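Local structure of periplasmic binding protein/LacI transcriptional regulator (Shewanella sp. ANA-3, 5OCP) at residues 109-114 against 272-276; 117-122 against 217-221; 126-132 against 188-194; 229-233 against 276-282. The protein binds L-arabinofuranose, in both its alpha and beta forms, in the periplasm and probably delivers it to an arabinose ABC transporter. All blocks are in the same frame, centred on the assembly; numbering follows the deposited sequence.

Contact 1 (109-114 against 272-276); sequences EEGRKI and TGDVF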
loop_
_atom_site.group_PDB
_atom_site.type_symbol
_atom_site.label_atom_id
_atom_site.label_comp_id
_atom_site.label_asym_id
_atom_site.label_seq_id
_atom_site.Cartn_x
_atom_site.Cartn_y
_atom_site.Cartn_z
ATOM N N GLU A 109 1.277 6.053 10.723
ATOM C CA GLU A 109 0.942 7.456 10.557
ATOM C C GLU A 109 -0.228 7.612 9.572
ATOM O O GLU A 109 -1.129 8.428 9.792
ATOM C CB GLU A 109 2.144 8.298 10.097
ATOM C CG GLU A 109 1.779 9.742 9.878
ATOM C CD GLU A 109 2.964 10.638 9.433
ATOM O OE1 GLU A 109 4.166 10.290 9.678
ATOM O OE2 GLU A 109 2.694 11.721 8.843
ATOM N N GLU A 110 -0.232 6.788 8.521
ATOM C CA GLU A 110 -1.334 6.812 7.539
ATOM C C GLU A 110 -2.649 6.485 8.261
ATOM O O GLU A 110 -3.646 7.215 8.134
ATOM C CB GLU A 110 -1.120 5.830 6.407
ATOM C CG GLU A 110 0.028 6.187 5.489
ATOM C CD GLU A 110 0.456 5.058 4.568
ATOM O OE1 GLU A 110 -0.041 3.920 4.578
ATOM O OE2 GLU A 110 1.362 5.309 3.794
ATOM N N GLY A 111 -2.644 5.433 9.054
ATOM C CA GLY A 111 -3.835 5.032 9.861
ATOM C C GLY A 111 -4.249 6.054 10.882
ATOM O O GLY A 111 -5.451 6.375 11.017
ATOM N N ARG A 112 -3.275 6.689 11.529
ATOM C CA ARG A 112 -3.565 7.788 12.452
ATOM C C ARG A 112 -4.213 8.994 11.741
ATOM O O ARG A 112 -5.184 9.534 12.266
ATOM C CB ARG A 112 -2.327 8.237 13.234
ATOM C CG ARG A 112 -1.799 7.246 14.179
ATOM C CD ARG A 112 -0.877 7.894 15.235
ATOM N NE ARG A 112 0.309 8.551 14.639
ATOM C CZ ARG A 112 1.426 7.918 14.284
ATOM N NH1 ARG A 112 1.561 6.622 14.465
ATOM N NH2 ARG A 112 2.423 8.606 13.779
ATOM N N LYS A 113 -3.652 9.467 10.611
ATOM C CA LYS A 113 -4.183 10.653 9.927
ATOM C C LYS A 113 -5.599 10.434 9.428
ATOM O O LYS A 113 -6.458 11.302 9.556
ATOM C CB LYS A 113 -3.268 11.043 8.742
ATOM C CG LYS A 113 -1.966 11.703 9.206
ATOM C CD LYS A 113 -0.946 11.607 8.111
ATOM C CE LYS A 113 -0.948 12.771 7.213
ATOM N NZ LYS A 113 0.511 12.940 6.901
ATOM N N ILE A 114 -5.862 9.223 8.904
ATOM C CA ILE A 114 -7.217 8.944 8.367
ATOM C C ILE A 114 -8.194 8.782 9.540
ATOM O O ILE A 114 -9.336 9.255 9.470
ATOM C CB ILE A 114 -7.161 7.813 7.298
ATOM C CG1 ILE A 114 -8.398 7.916 6.392
ATOM C CG2 ILE A 114 -6.945 6.471 7.910
ATOM C CD1 ILE A 114 -8.353 9.099 5.487
ATOM N N THR A 272 5.645 10.209 4.514
ATOM C CA THR A 272 4.238 9.778 4.484
ATOM C C THR A 272 3.408 10.848 3.799
ATOM O O THR A 272 3.668 12.039 3.922
ATOM C CB THR A 272 3.784 9.447 5.912
ATOM O OG1 THR A 272 4.662 8.428 6.420
ATOM C CG2 THR A 272 2.343 8.958 6.010
ATOM N N GLY A 273 2.391 10.421 3.070
ATOM C CA GLY A 273 1.527 11.326 2.368
ATOM C C GLY A 273 0.495 12.021 3.240
ATOM O O GLY A 273 0.257 11.721 4.430
ATOM N N ASP A 274 -0.258 12.868 2.527
ATOM C CA ASP A 274 -1.303 13.720 3.120
ATOM C C ASP A 274 -2.706 13.119 2.875
ATOM O O ASP A 274 -2.878 12.259 2.037
ATOM C CB ASP A 274 -1.300 15.124 2.530
ATOM C CG ASP A 274 -0.157 15.989 3.029
ATOM O OD1 ASP A 274 0.517 15.622 4.040
ATOM O OD2 ASP A 274 0.084 17.027 2.339
ATOM N N VAL A 275 -3.663 13.576 3.705
ATOM C CA VAL A 275 -5.092 13.250 3.545
ATOM C C VAL A 275 -5.705 14.142 2.438
ATOM O O VAL A 275 -5.582 15.390 2.507
ATOM C CB VAL A 275 -5.824 13.529 4.846
ATOM C CG1 VAL A 275 -7.257 13.200 4.676
ATOM C CG2 VAL A 275 -5.310 12.687 5.973
ATOM N N PHE A 276 -6.359 13.489 1.474
ATOM C CA PHE A 276 -7.082 14.157 0.414
ATOM C C PHE A 276 -8.542 13.829 0.596
ATOM O O PHE A 276 -8.893 12.692 1.018
ATOM C CB PHE A 276 -6.595 13.730 -0.902
ATOM C CG PHE A 276 -5.207 14.256 -1.230
ATOM C CD1 PHE A 276 -4.080 13.648 -0.741
ATOM C CD2 PHE A 276 -5.053 15.402 -1.893
ATOM C CE1 PHE A 276 -2.809 14.143 -1.013
ATOM C CE2 PHE A 276 -3.772 15.927 -2.194
ATOM C CZ PHE A 276 -2.672 15.295 -1.723
HETATM O O HOH W 1 1.831 7.677 2.530
HETATM O O HOH W 2 1.041 15.595 6.619
#
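Lys113 is the side chain that ties helix segment 109-114 to the run 272-276. It leaves the helix in the m rotamer at chi1, and its last two torsions lie between the usual wells (chi3 92°, chi4 143°), a bent course that brings NZ to the carbonyl of Gly273, with a hydrogen bond of 2.8 Å from Lys113 NZ to Gly273 O. One helical turn earlier, Glu109 stands extended (t, t), so that its OE2 reaches Lys113 NZ at 3.2 Å in an intrahelical i to i+4 salt bridge. Asp274 completes the charge network only loosely: its OD1 is 3.9 Å from Lys113 NZ, a long ion pair, and a water joins the same two atoms. Below the charged tip, the aliphatic base of Lys113 packs on Val275, CB to CG2 at 3.8 Å. Thr272 turns its methyl group to Glu110, CG2 to CG at 3.6 Å, while its hydroxyl bonds to the backbone of Asp106. The carboxylate of Glu110 pairs with Arg143, a residue of the arabinofuranose pocket, and with Ser105; a second water links Glu110 OE2 to Gly273 N. The contact thus sets helix 107-121 beside the chain entering strand 275-277, the antiparallel edge strand next to 239-242, while Ile114 reaches over to that inner strand and to Phe147 of helix 138-151.

Contact 2 (117-122 against 217-221); sequences WLMDKT and ILIVS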
loop_
_atom_site.group_PDB
_atom_site.type_symbol
_atom_site.label_atom_id
_atom_site.label_comp_id
_atom_site.label_asym_id
_atom_site.label_seq_id
_atom_site.Cartn_x
_atom_site.Cartn_y
_atom_site.Cartn_z
ATOM N N TRP A 117 -8.984 12.266 10.853
ATOM C CA TRP A 117 -9.856 12.942 9.936
ATOM C C TRP A 117 -11.321 12.492 10.159
ATOM O O TRP A 117 -12.249 13.309 10.226
ATOM C CB TRP A 117 -9.452 12.721 8.455
ATOM C CG TRP A 117 -10.365 13.485 7.533
ATOM C CD1 TRP A 117 -10.203 14.801 7.093
ATOM C CD2 TRP A 117 -11.603 13.029 6.938
ATOM N NE1 TRP A 117 -11.302 15.156 6.309
ATOM C CE2 TRP A 117 -12.183 14.118 6.262
ATOM C CE3 TRP A 117 -12.314 11.848 7.015
ATOM C CZ2 TRP A 117 -13.369 14.007 5.564
ATOM C CZ3 TRP A 117 -13.548 11.750 6.358
ATOM C CH2 TRP A 117 -14.052 12.832 5.658
ATOM N N LEU A 118 -11.488 11.169 10.250
ATOM C CA LEU A 118 -12.818 10.614 10.477
ATOM C C LEU A 118 -13.416 11.068 11.826
ATOM O O LEU A 118 -14.617 11.387 11.895
ATOM C CB LEU A 118 -12.772 9.087 10.412
ATOM C CG LEU A 118 -14.125 8.409 10.535
ATOM C CD1 LEU A 118 -15.069 8.739 9.384
ATOM C CD2 LEU A 118 -13.909 6.904 10.688
ATOM N N MET A 119 -12.603 11.108 12.871
ATOM C CA MET A 119 -13.117 11.611 14.161
ATOM C C MET A 119 -13.527 13.052 14.067
ATOM O O MET A 119 -14.528 13.450 14.681
ATOM C CB MET A 119 -12.129 11.391 15.300
ATOM C CG MET A 119 -11.716 9.924 15.519
ATOM S SD MET A 119 -13.126 8.985 16.128
ATOM C CE MET A 119 -13.771 8.243 14.613
ATOM N N ASP A 120 -12.787 13.858 13.323
ATOM C CA ASP A 120 -13.113 15.271 13.172
ATOM C C ASP A 120 -14.416 15.425 12.398
ATOM O O ASP A 120 -15.299 16.187 12.798
ATOM C CB ASP A 120 -11.995 16.027 12.465
ATOM C CG ASP A 120 -10.725 16.114 13.239
ATOM O OD1 ASP A 120 -10.676 15.845 14.465
ATOM O OD2 ASP A 120 -9.687 16.427 12.552
ATOM N N LYS A 121 -14.603 14.605 11.363
ATOM C CA LYS A 121 -15.721 14.638 10.452
ATOM C C LYS A 121 -17.003 14.284 11.196
ATOM O O LYS A 121 -18.048 14.856 10.900
ATOM C CB LYS A 121 -15.512 13.624 9.331
ATOM C CG LYS A 121 -16.634 13.517 8.308
ATOM C CD LYS A 121 -16.921 14.741 7.494
ATOM C CE LYS A 121 -17.942 14.445 6.400
ATOM N NZ LYS A 121 -18.069 15.688 5.594
ATOM N N THR A 122 -16.907 13.315 12.107
ATOM C CA THR A 122 -18.068 12.734 12.762
ATOM C C THR A 122 -18.203 13.229 14.193
ATOM O O THR A 122 -19.047 12.694 14.937
ATOM C CB THR A 122 -17.942 11.198 12.752
ATOM O OG1 THR A 122 -16.796 10.818 13.524
ATOM C CG2 THR A 122 -17.798 10.708 11.392
ATOM N N ILE A 217 -23.028 6.409 4.405
ATOM C CA ILE A 217 -21.911 5.698 4.982
ATOM C C ILE A 217 -20.630 6.407 4.385
ATOM O O ILE A 217 -20.446 6.377 3.203
ATOM C CB ILE A 217 -21.965 4.253 4.577
ATOM C CG1 ILE A 217 -23.246 3.628 5.168
ATOM C CG2 ILE A 217 -20.782 3.481 5.099
ATOM C CD1 ILE A 217 -23.360 2.185 4.814
ATOM N N LEU A 218 -19.834 6.945 5.273
ATOM C CA LEU A 218 -18.557 7.599 4.914
ATOM C C LEU A 218 -17.577 6.534 4.540
ATOM O O LEU A 218 -17.653 5.400 5.022
ATOM C CB LEU A 218 -18.010 8.416 6.049
ATOM C CG LEU A 218 -18.896 9.551 6.603
ATOM C CD1 LEU A 218 -18.227 10.149 7.804
ATOM C CD2 LEU A 218 -19.223 10.519 5.486
ATOM N N ILE A 219 -16.665 6.845 3.605
ATOM C CA ILE A 219 -15.683 5.857 3.178
ATOM C C ILE A 219 -14.307 6.559 3.259
ATOM O O ILE A 219 -14.112 7.576 2.627
ATOM C CB ILE A 219 -15.986 5.357 1.779
ATOM C CG1 ILE A 219 -17.355 4.659 1.807
ATOM C CG2 ILE A 219 -14.875 4.416 1.340
ATOM C CD1 ILE A 219 -17.805 4.102 0.502
ATOM N N VAL A 220 -13.442 5.986 4.103
ATOM C CA VAL A 220 -12.071 6.478 4.283
ATOM C C VAL A 220 -11.073 5.361 4.033
ATOM O O VAL A 220 -11.346 4.204 4.317
ATOM C CB VAL A 220 -11.897 7.136 5.602
ATOM C CG1 VAL A 220 -12.894 8.241 5.815
ATOM C CG2 VAL A 220 -11.933 6.136 6.763
ATOM N N SER A 221 -9.890 5.693 3.527
ATOM C CA SER A 221 -9.033 4.674 2.958
ATOM C C SER A 221 -7.589 5.182 2.847
ATOM O O SER A 221 -7.268 6.319 3.285
ATOM C CB SER A 221 -9.602 4.408 1.546
ATOM O OG SER A 221 -8.981 3.316 0.927
#
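In the alpha/beta layering of this periplasmic binding protein, the C-terminal end of helix 107-121 lies across one face of a mixed beta sheet, and this contact is where it meets the inner strand 218-221. The two short segments run nearly antiparallel, at 159°, with their axes 10.5 Å apart at closest approach, a gap filled by apolar side chains. Strand alternation decides which residues take part: Leu218 and Val220 rise toward the helix, whereas Ile219 points to the other face, against Val203 and Ile206 of helix 196-208. Leu218 is the main bump. Its CD1 sits in a hollow walled by Leu118 and Lys121 of the helix and by Thr122 just after it, 3.8 Å from Leu118 CD1, 3.8 Å from Lys121 CG and 3.7 Å from Thr122 CG2; Lys121 lends its aliphatic chain to the outer side. Val220 fills the next dip, its CG1 lying 3.6 Å from Trp117 CZ3 and 4.2 Å from Leu118 CD1. Leu118 therefore spans both strand residues, and it also rests on Ala190 of the adjoining strand. Where the helix stops, Thr122 turns its hydroxyl back to the last turn and its methyl to the strand, with Thr122 OG1 donating to Leu118 O at 2.8 Å.

Contact 3 (126-132 against 188-194); sequences CDIAELQ and LCAVWSH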
loop_
_atom_site.group_PDB
_atom_site.type_symbol
_atom_site.label_atom_id
_atom_site.label_comp_id
_atom_site.label_asym_id
_atom_site.label_seq_id
_atom_site.Cartn_x
_atom_site.Cartn_y
_atom_site.Cartn_z
ATOM N N CYS A 126 -19.211 7.520 15.889
ATOM C CA CYS A 126 -19.090 6.768 14.623
ATOM C C CYS A 126 -18.936 5.273 14.863
ATOM O O CYS A 126 -17.889 4.830 15.432
ATOM C CB CYS A 126 -17.846 7.295 13.825
ATOM S SG CYS A 126 -17.779 6.791 12.097
ATOM N N ASP A 127 -19.905 4.497 14.401
ATOM C CA ASP A 127 -19.693 3.052 14.306
ATOM C C ASP A 127 -19.072 2.704 12.980
ATOM O O ASP A 127 -19.634 2.981 11.919
ATOM C CB ASP A 127 -20.981 2.284 14.420
ATOM C CG ASP A 127 -21.478 2.136 15.890
ATOM O OD1 ASP A 127 -20.776 2.516 16.864
ATOM O OD2 ASP A 127 -22.639 1.668 16.031
ATOM N N ILE A 128 -17.996 1.965 13.045
ATOM C CA ILE A 128 -17.139 1.788 11.874
ATOM C C ILE A 128 -17.052 0.315 11.475
ATOM O O ILE A 128 -16.849 -0.538 12.362
ATOM C CB ILE A 128 -15.690 2.239 12.270
ATOM C CG1 ILE A 128 -15.675 3.737 12.688
ATOM C CG2 ILE A 128 -14.667 1.987 11.131
ATOM C CD1 ILE A 128 -14.580 4.097 13.625
ATOM N N ALA A 129 -17.043 0.069 10.187
ATOM C CA ALA A 129 -16.709 -1.256 9.648
ATOM C C ALA A 129 -15.322 -1.197 9.029
ATOM O O ALA A 129 -15.095 -0.290 8.145
ATOM C CB ALA A 129 -17.702 -1.651 8.592
ATOM N N GLU A 130 -14.469 -2.126 9.426
ATOM C CA GLU A 130 -13.093 -2.188 8.934
ATOM C C GLU A 130 -12.904 -3.279 7.903
ATOM O O GLU A 130 -13.150 -4.482 8.191
ATOM C CB GLU A 130 -12.159 -2.434 10.127
ATOM C CG GLU A 130 -10.684 -2.530 9.735
ATOM C CD GLU A 130 -9.787 -2.800 10.929
ATOM O OE1 GLU A 130 -10.298 -3.320 11.933
ATOM O OE2 GLU A 130 -8.550 -2.550 10.865
ATOM N N LEU A 131 -12.391 -2.895 6.715
ATOM C CA LEU A 131 -11.959 -3.853 5.708
ATOM C C LEU A 131 -10.456 -3.935 5.792
ATOM O O LEU A 131 -9.729 -3.015 5.405
ATOM C CB LEU A 131 -12.379 -3.454 4.296
ATOM C CG LEU A 131 -13.847 -3.360 4.053
ATOM C CD1 LEU A 131 -14.195 -2.740 2.697
ATOM C CD2 LEU A 131 -14.395 -4.772 4.167
ATOM N N GLN A 132 -9.953 -5.058 6.336
ATOM C CA GLN A 132 -8.535 -5.219 6.525
ATOM C C GLN A 132 -7.798 -5.689 5.269
ATOM O O GLN A 132 -8.297 -6.375 4.425
ATOM C CB GLN A 132 -8.278 -6.208 7.665
ATOM C CG GLN A 132 -9.005 -5.943 8.971
ATOM C CD GLN A 132 -9.020 -7.216 9.835
ATOM O OE1 GLN A 132 -9.777 -8.155 9.603
ATOM N NE2 GLN A 132 -8.209 -7.236 10.791
ATOM N N LEU A 188 -24.440 1.944 9.825
ATOM C CA LEU A 188 -23.006 2.190 9.927
ATOM C C LEU A 188 -22.692 3.621 9.622
ATOM O O LEU A 188 -23.319 4.233 8.819
ATOM C CB LEU A 188 -22.279 1.312 8.942
ATOM C CG LEU A 188 -22.205 -0.152 9.353
ATOM C CD1 LEU A 188 -21.656 -0.909 8.154
ATOM C CD2 LEU A 188 -21.227 -0.329 10.520
ATOM N N CYS A 189 -21.765 4.179 10.361
ATOM C CA CYS A 189 -21.311 5.588 10.130
ATOM C C CYS A 189 -20.308 5.594 8.989
ATOM O O CYS A 189 -20.283 6.519 8.162
ATOM C CB CYS A 189 -20.693 6.106 11.372
ATOM S SG CYS A 189 -19.605 7.558 11.241
ATOM N N ALA A 190 -19.399 4.640 9.019
ATOM C CA ALA A 190 -18.265 4.682 8.105
ATOM C C ALA A 190 -17.664 3.335 7.818
ATOM O O ALA A 190 -17.706 2.462 8.679
ATOM C CB ALA A 190 -17.162 5.580 8.632
ATOM N N VAL A 191 -17.019 3.230 6.660
ATOM C CA VAL A 191 -16.128 2.137 6.307
ATOM C C VAL A 191 -14.677 2.677 6.317
ATOM O O VAL A 191 -14.406 3.724 5.727
ATOM C CB VAL A 191 -16.451 1.571 4.922
ATOM C CG1 VAL A 191 -15.400 0.528 4.431
ATOM C CG2 VAL A 191 -17.837 0.970 4.960
ATOM N N TRP A 192 -13.831 2.001 7.074
ATOM C CA TRP A 192 -12.372 2.203 7.117
ATOM C C TRP A 192 -11.805 1.049 6.345
ATOM O O TRP A 192 -11.820 -0.128 6.775
ATOM C CB TRP A 192 -11.961 2.219 8.592
ATOM C CG TRP A 192 -10.522 1.895 8.946
ATOM C CD1 TRP A 192 -10.135 1.193 10.016
ATOM C CD2 TRP A 192 -9.291 2.313 8.287
ATOM N NE1 TRP A 192 -8.782 1.086 10.067
ATOM C CE2 TRP A 192 -8.229 1.783 9.030
ATOM C CE3 TRP A 192 -8.991 3.085 7.150
ATOM C CZ2 TRP A 192 -6.893 1.968 8.674
ATOM C CZ3 TRP A 192 -7.649 3.281 6.797
ATOM C CH2 TRP A 192 -6.621 2.728 7.580
ATOM N N SER A 193 -11.254 1.369 5.166
ATOM C CA SER A 193 -10.669 0.394 4.324
ATOM C C SER A 193 -9.147 0.538 4.256
ATOM O O SER A 193 -8.651 1.653 4.005
ATOM C CB SER A 193 -11.228 0.521 2.920
ATOM O OG SER A 193 -10.597 -0.419 2.082
ATOM N N HIS A 194 -8.410 -0.564 4.452
ATOM C CA HIS A 194 -6.966 -0.430 4.433
ATOM C C HIS A 194 -6.421 -0.039 3.060
ATOM O O HIS A 194 -5.282 0.410 3.007
ATOM C CB HIS A 194 -6.286 -1.686 4.951
ATOM C CG HIS A 194 -6.520 -1.957 6.411
ATOM N ND1 HIS A 194 -5.868 -2.989 7.052
ATOM C CD2 HIS A 194 -7.352 -1.411 7.322
ATOM C CE1 HIS A 194 -6.261 -3.034 8.322
ATOM N NE2 HIS A 194 -7.072 -2.019 8.546
HETATM O O HOH W 3 -8.097 -0.273 12.504
#
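A parallel beta ladder, locked by a disulfide at one end, joins strand 126-132 to segment 188-194. Cys126 SG and Cys189 SG are bonded at 2.2 Å with chi3 of -95°. Beyond them the backbone hydrogen bonds alternate along the ladder: Ala129 N to Ala190 O (2.9 Å), Trp192 N to Ala129 O (2.8 Å), Leu131 N to Trp192 O (2.8 Å) and His194 N to Leu131 O (2.9 Å). The pair lies inside the mixed sheet of one lobe of the periplasmic binding protein fold, and helices cover both faces. Ile128, Ala190 and Trp192 turn to helices 107-121 and 138-151, Ile128 CG2 touching Trp192 CB at 3.7 Å, while Ala129, Leu131 and Val191 face helix 169-183. At the ladder's far end, His194 NE2 donates to Glu130 OE2 at 2.8 Å, and a water connects that same oxygen to Trp192 NE1. Gln132 CA sits over the His194 ring in a CH-pi contact, 3.6 Å from its centroid. The side chain of His194 lies about 7 Å from the bound arabinofuranose.

Contact 4 (229-233 against 276-282); sequences FKAMA and FTQETAA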
loop_
_atom_site.group_PDB
_atom_site.type_symbol
_atom_site.label_atom_id
_atom_site.label_comp_id
_atom_site.label_asym_id
_atom_site.label_seq_id
_atom_site.Cartn_x
_atom_site.Cartn_y
_atom_site.Cartn_z
ATOM N N PHE A 229 -9.756 9.228 -6.439
ATOM C CA PHE A 229 -9.899 10.647 -6.572
ATOM C C PHE A 229 -11.137 10.921 -7.473
ATOM O O PHE A 229 -11.922 11.808 -7.143
ATOM C CB PHE A 229 -8.673 11.303 -7.211
ATOM C CG PHE A 229 -7.623 11.625 -6.191
ATOM C CD1 PHE A 229 -7.652 12.840 -5.485
ATOM C CD2 PHE A 229 -6.579 10.732 -5.962
ATOM C CE1 PHE A 229 -6.742 13.130 -4.505
ATOM C CE2 PHE A 229 -5.628 11.040 -4.998
ATOM C CZ PHE A 229 -5.722 12.190 -4.233
ATOM N N LYS A 230 -11.291 10.098 -8.477
ATOM C CA LYS A 230 -12.516 10.198 -9.331
ATOM C C LYS A 230 -13.825 9.963 -8.522
ATOM O O LYS A 230 -14.736 10.802 -8.514
ATOM C CB LYS A 230 -12.466 9.277 -10.486
ATOM C CG LYS A 230 -13.718 9.401 -11.367
ATOM C CD LYS A 230 -13.528 8.780 -12.752
ATOM C CE LYS A 230 -14.792 8.951 -13.615
ATOM N NZ LYS A 230 -15.271 10.375 -13.621
ATOM N N ALA A 231 -13.836 8.884 -7.751
ATOM C CA ALA A 231 -14.892 8.608 -6.802
ATOM C C ALA A 231 -15.164 9.714 -5.782
ATOM O O ALA A 231 -16.327 9.987 -5.401
ATOM C CB ALA A 231 -14.592 7.261 -6.120
ATOM N N MET A 232 -14.119 10.367 -5.268
ATOM C CA MET A 232 -14.251 11.486 -4.379
ATOM C C MET A 232 -14.884 12.695 -5.141
ATOM O O MET A 232 -15.773 13.297 -4.586
ATOM C CB MET A 232 -12.913 11.957 -3.792
ATOM C CG MET A 232 -12.435 11.103 -2.690
ATOM S SD MET A 232 -11.134 11.763 -1.605
ATOM C CE MET A 232 -9.809 12.021 -2.698
ATOM N N ALA A 233 -14.448 12.916 -6.368
ATOM C CA ALA A 233 -14.937 14.011 -7.249
ATOM C C ALA A 233 -16.424 13.782 -7.520
ATOM O O ALA A 233 -17.198 14.753 -7.618
ATOM C CB ALA A 233 -14.130 14.040 -8.557
ATOM N N PHE A 276 -6.359 13.489 1.474
ATOM C CA PHE A 276 -7.082 14.157 0.414
ATOM C C PHE A 276 -8.542 13.829 0.596
ATOM O O PHE A 276 -8.893 12.692 1.018
ATOM C CB PHE A 276 -6.595 13.730 -0.902
ATOM C CG PHE A 276 -5.207 14.256 -1.230
ATOM C CD1 PHE A 276 -4.080 13.648 -0.741
ATOM C CD2 PHE A 276 -5.053 15.402 -1.893
ATOM C CE1 PHE A 276 -2.809 14.143 -1.013
ATOM C CE2 PHE A 276 -3.772 15.927 -2.194
ATOM C CZ PHE A 276 -2.672 15.295 -1.723
ATOM N N THR A 277 -9.401 14.815 0.310
ATOM C CA THR A 277 -10.849 14.611 0.523
ATOM C C THR A 277 -11.626 15.164 -0.690
ATOM O O THR A 277 -11.060 15.639 -1.666
ATOM C CB THR A 277 -11.304 15.356 1.767
ATOM O OG1 THR A 277 -11.400 16.779 1.484
ATOM C CG2 THR A 277 -10.391 15.079 3.023
ATOM N N GLN A 278 -12.934 15.135 -0.582
ATOM C CA GLN A 278 -13.808 15.684 -1.654
ATOM C C GLN A 278 -13.520 17.157 -1.913
ATOM O O GLN A 278 -13.741 17.577 -3.042
ATOM C CB GLN A 278 -15.306 15.523 -1.238
ATOM C CG GLN A 278 -15.797 14.049 -1.227
ATOM C CD GLN A 278 -17.265 13.901 -0.858
ATOM O OE1 GLN A 278 -17.952 14.887 -0.642
ATOM N NE2 GLN A 278 -17.752 12.704 -0.816
ATOM N N GLU A 279 -13.037 17.857 -0.910
ATOM C CA GLU A 279 -12.790 19.344 -0.979
ATOM C C GLU A 279 -11.868 19.700 -2.124
ATOM O O GLU A 279 -12.130 20.678 -2.854
ATOM C CB GLU A 279 -12.273 19.899 0.335
ATOM C CG GLU A 279 -13.276 19.595 1.473
ATOM C CD GLU A 279 -13.212 20.534 2.662
ATOM O OE1 GLU A 279 -14.102 20.378 3.565
ATOM O OE2 GLU A 279 -12.291 21.394 2.660
ATOM N N THR A 280 -10.857 18.880 -2.399
ATOM C CA THR A 280 -9.986 19.166 -3.493
ATOM C C THR A 280 -10.047 18.150 -4.552
ATOM O O THR A 280 -9.256 18.202 -5.522
ATOM C CB THR A 280 -8.524 19.360 -3.054
ATOM O OG1 THR A 280 -8.104 18.136 -2.451
ATOM C CG2 THR A 280 -8.352 20.550 -2.162
ATOM N N ALA A 281 -11.037 17.265 -4.527
ATOM C CA ALA A 281 -11.015 16.171 -5.491
ATOM C C ALA A 281 -11.154 16.559 -6.975
ATOM O O ALA A 281 -10.532 15.907 -7.828
ATOM C CB ALA A 281 -12.037 15.108 -5.144
ATOM N N ALA A 282 -12.035 17.530 -7.298
ATOM C CA ALA A 282 -12.150 17.955 -8.672
ATOM C C ALA A 282 -10.804 18.469 -9.213
ATOM O O ALA A 282 -10.371 18.048 -10.315
ATOM C CB ALA A 282 -13.295 18.953 -8.849
#
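Met232 lies over the junction where strand 275-277 passes into helix 278-296, its SD 3.6 Å from both Phe276 O and Thr277 C. In this sheet-and-helix lobe of the periplasmic binding protein, the contact seats helix 226-234 across the start of the C-terminal helix. The two short helical segments cross steeply, at -107°, with axes 8.0 Å apart, and small residues make so close a crossing possible. Ala281 CB fits against Met232 CB at 3.5 Å, against Ala233 N at 3.5 Å and against Ala233 CB at 4.1 Å. At one side of this alanine contact, Phe229 turns a ring edge to the face of Phe276 in an offset edge-to-face pair, centroids 5.5 Å apart and planes at 69°. Phe276 also has a cation-pi partner in Arg288, farther along the C-terminal helix, which touches Phe229 too. Gln278 lays its aliphatic part on the neighbouring backbone, CG 3.4 Å from Met232 O, and sends its amide to the carbonyl of Val237. Thr277 faces away from helix 226-234 and serves as the N-cap of the next helix, its OG1 accepting from Glu279 N at 3.1 Å.

How the contacts relate
All four contacts are built on one mixed sheet and its helices. Contact 3 is its buried interior, held by backbone hydrogen bonds and a covalent link; contacts 1, 2 and 4 are only partly buried. Contacts 1 and 2 share helix 107-121, yet the earlier part of that helix uses charges and waters, the later part almost purely apolar packing. Contact 2 adjoins contact 3 in the sheet, Val191 probably hydrogen-bonding to Leu218 and Val220, and Trp192 packs beneath Ile114 of contact 1. Contacts 1 and 4 share Phe276, whereas contacts 3 and 4 do not touch, their nearest atoms about 11 Å apart.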